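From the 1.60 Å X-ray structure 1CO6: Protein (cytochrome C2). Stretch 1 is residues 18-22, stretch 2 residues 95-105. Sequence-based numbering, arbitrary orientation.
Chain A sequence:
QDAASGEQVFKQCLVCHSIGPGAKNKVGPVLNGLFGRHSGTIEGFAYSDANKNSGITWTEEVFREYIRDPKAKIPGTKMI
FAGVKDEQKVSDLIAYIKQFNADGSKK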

# COMPACT_ATOMS: atom_id res chain seq x y z
N SER A 18 3.73 -7.83 2.42
CA SER A 18 2.96 -9.05 2.23
C SER A 18 1.48 -8.67 1.99
O SER A 18 0.96 -7.64 2.45
N ILE A 19 0.79 -9.56 1.30
CA ILE A 19 -0.64 -9.50 0.95
C ILE A 19 -1.15 -10.94 0.79
O ILE A 19 -0.38 -11.88 0.42
N GLY A 20 -2.42 -11.19 1.01
CA GLY A 20 -2.92 -12.59 0.83
C GLY A 20 -2.95 -13.27 2.19
O GLY A 20 -2.59 -12.72 3.22
N PRO A 21 -3.40 -14.52 2.17
CA PRO A 21 -3.55 -15.35 3.37
C PRO A 21 -2.23 -15.58 4.07
O PRO A 21 -1.18 -15.78 3.42
N GLY A 22 -2.23 -15.48 5.38
CA GLY A 22 -0.99 -15.64 6.16
C GLY A 22 -0.00 -14.50 6.02
O GLY A 22 1.17 -14.66 6.39
N ALA A 95 -6.35 -2.27 -8.67
CA ALA A 95 -7.25 -3.43 -8.92
C ALA A 95 -6.83 -4.68 -8.15
O ALA A 95 -7.66 -5.39 -7.52
N TYR A 96 -5.50 -4.92 -8.15
CA TYR A 96 -4.94 -6.08 -7.46
C TYR A 96 -5.12 -6.05 -5.94
O TYR A 96 -5.55 -7.00 -5.28
N ILE A 97 -4.73 -4.89 -5.36
CA ILE A 97 -4.81 -4.75 -3.91
C ILE A 97 -6.25 -4.83 -3.42
O ILE A 97 -6.48 -5.39 -2.33
N LYS A 98 -7.19 -4.22 -4.17
CA LYS A 98 -8.61 -4.18 -3.81
C LYS A 98 -9.23 -5.56 -3.68
O LYS A 98 -10.25 -5.64 -3.00
N GLN A 99 -8.69 -6.59 -4.28
CA GLN A 99 -9.19 -7.94 -4.19
C GLN A 99 -9.17 -8.50 -2.77
O GLN A 99 -10.01 -9.37 -2.47
N PHE A 100 -8.29 -8.01 -1.93
CA PHE A 100 -8.15 -8.58 -0.58
C PHE A 100 -8.88 -7.97 0.59
O PHE A 100 -8.94 -6.75 0.76
N ASN A 101 -9.39 -8.86 1.43
CA ASN A 101 -10.05 -8.52 2.71
C ASN A 101 -8.91 -8.34 3.72
O ASN A 101 -7.78 -8.81 3.44
N ALA A 102 -9.17 -7.77 4.85
CA ALA A 102 -8.21 -7.50 5.92
C ALA A 102 -7.57 -8.80 6.38
O ALA A 102 -6.40 -8.79 6.83
N ASP A 103 -8.27 -9.91 6.24
CA ASP A 103 -7.79 -11.24 6.64
C ASP A 103 -7.01 -11.93 5.51
O ASP A 103 -6.58 -13.08 5.73
N GLY A 104 -6.83 -11.32 4.36
CA GLY A 104 -6.07 -11.95 3.28
C GLY A 104 -6.97 -12.77 2.37
O GLY A 104 -6.48 -13.17 1.30
N SER A 105 -8.22 -13.04 2.73
CA SER A 105 -9.13 -13.79 1.82
C SER A 105 -9.49 -12.82 0.68
O SER A 105 -9.44 -11.57 0.86

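What does the helical start of stretch 2 offer to the other stretch? Ala95 is out of reach, but Tyr96 and Ile97 both pack against Ile19. Tyr96 leaves its backbone sideways with chi1 t, and the end of its side chain comes nearer, so that Tyr96 OH lies 3.6 Å from Ile19 CG2 and ring atom CE2 lies 4.0 Å from the same methyl carbon. Ile97, also directed sideways, adopts m and t for chi1 and chi2; its CG1 packs 4.0 Å from Ile19 CD1. Ile19 itself points toward stretch 2 with both chi angles t, an extended shape that brings CD1 against Ile97 and Phe100.

Which side chain after Ile97 points in? Phe100 does, directed toward stretch 1 with chi1 m and chi2 near 86°. Lys98 is directed away and Gln99 sideways, and neither touches stretch 1; Gln99 NE2 instead makes a weak hydrogen bond of 3.4 Å to Tyr96 O. Ile19 CG1 lies over one face of the Phe100 ring, 4.1 Å from its centroid and 20° off the ring normal, a CH-pi contact. Ile19 CD1 also approaches Phe100 CD1 to 3.5 Å, while Gly20 CA lies 3.8 Å from Phe100 CE2.

Where do the polar side chains beyond Phe100 find partners? The hydrogen bonds they make lie within their own stretch. A type I turn runs from Asn101 to Gly104, closed by Gly104 N bonding to Asn101 O at 2.8 Å. Asn101 (chi1 m) donates from ND2 to Ser105 OG at 3.2 Å. Asp103, directed away with chi1 p, accepts at OD1 from Ser105 OG at 2.7 Å and from Ser105 N at 2.8 Å. No direct hydrogen bond crosses between the stretches, but one water bridges them: it donates to Asp103 O at 3.0 Å and accepts a weak bond from Gly22 N at 3.2 Å.

Why can the backbones come so close at Gly104? Gly104 CA is 4.0 Å from Gly20 CA, and an ideal CB on Gly104 would point toward stretch 1, only 2.5 Å from Gly20 O and 2.8 Å from Pro21 N, both clashes. Its backbone angles, phi 90° and psi -12°, also call for glycine. Gly104 CA instead makes a CA-H...O contact with Gly20 O at 3.6 Å. Pro21, sideways and with a C-gamma exo ring, touches Gly104, its CG 3.3 Å from Gly104 O. The CA-to-CB bond of Ser105 points away, and its chi1 is p.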

# COMPACT_ATOMS: atom_id res chain seq x y z
CB SER A 18 3.04 -9.99 3.44
OG SER A 18 4.38 -10.47 3.42
CB ILE A 19 -0.79 -8.61 -0.35
CG1 ILE A 19 -2.20 -7.96 -0.41
CG2 ILE A 19 -0.43 -9.44 -1.63
CD1 ILE A 19 -2.43 -6.97 -1.60
CB PRO A 21 -4.25 -16.60 2.84
CG PRO A 21 -5.01 -16.07 1.63
CD PRO A 21 -3.86 -15.25 0.95
CB ALA A 95 -7.30 -3.69 -10.42
CB TYR A 96 -3.43 -6.21 -7.83
CG TYR A 96 -2.83 -7.40 -7.10
CD1 TYR A 96 -3.15 -8.73 -7.41
CD2 TYR A 96 -1.90 -7.17 -6.08
CE1 TYR A 96 -2.56 -9.82 -6.74
CE2 TYR A 96 -1.30 -8.23 -5.38
CZ TYR A 96 -1.65 -9.54 -5.73
OH TYR A 96 -1.08 -10.52 -4.98
CB ILE A 97 -4.07 -3.45 -3.43
CG1 ILE A 97 -2.55 -3.54 -3.74
CG2 ILE A 97 -4.30 -3.19 -1.90
CD1 ILE A 97 -1.84 -2.18 -3.41
CB LYS A 98 -9.52 -3.32 -4.73
CG LYS A 98 -9.79 -1.95 -4.07
CD LYS A 98 -11.05 -1.27 -4.58
CE LYS A 98 -11.94 -0.68 -3.49
NZ LYS A 98 -11.56 0.71 -3.10
CB GLN A 99 -8.41 -9.00 -5.00
CG GLN A 99 -8.44 -8.70 -6.48
CD GLN A 99 -7.63 -9.75 -7.22
OE1 GLN A 99 -8.22 -10.49 -7.99
NE2 GLN A 99 -6.31 -9.80 -6.98
CB PHE A 100 -6.61 -8.67 -0.26
CG PHE A 100 -5.84 -9.42 -1.30
CD1 PHE A 100 -5.37 -8.76 -2.42
CD2 PHE A 100 -5.58 -10.77 -1.17
CE1 PHE A 100 -4.64 -9.43 -3.41
CE2 PHE A 100 -4.86 -11.45 -2.17
CZ PHE A 100 -4.37 -10.78 -3.30
CB ASN A 101 -11.05 -9.62 3.11
CG ASN A 101 -12.29 -9.59 2.22
OD1 ASN A 101 -12.82 -8.49 1.98
ND2 ASN A 101 -12.71 -10.73 1.69
CB ALA A 102 -8.84 -6.70 7.06
CB ASP A 103 -8.92 -12.12 7.20
CG ASP A 103 -9.92 -12.48 6.12
OD1 ASP A 103 -9.76 -12.29 4.90
OD2 ASP A 103 -10.98 -12.99 6.56
CB SER A 105 -10.37 -14.33 2.49
OG SER A 105 -11.24 -13.30 2.90
O HOH W 1 -3.85 -13.17 6.95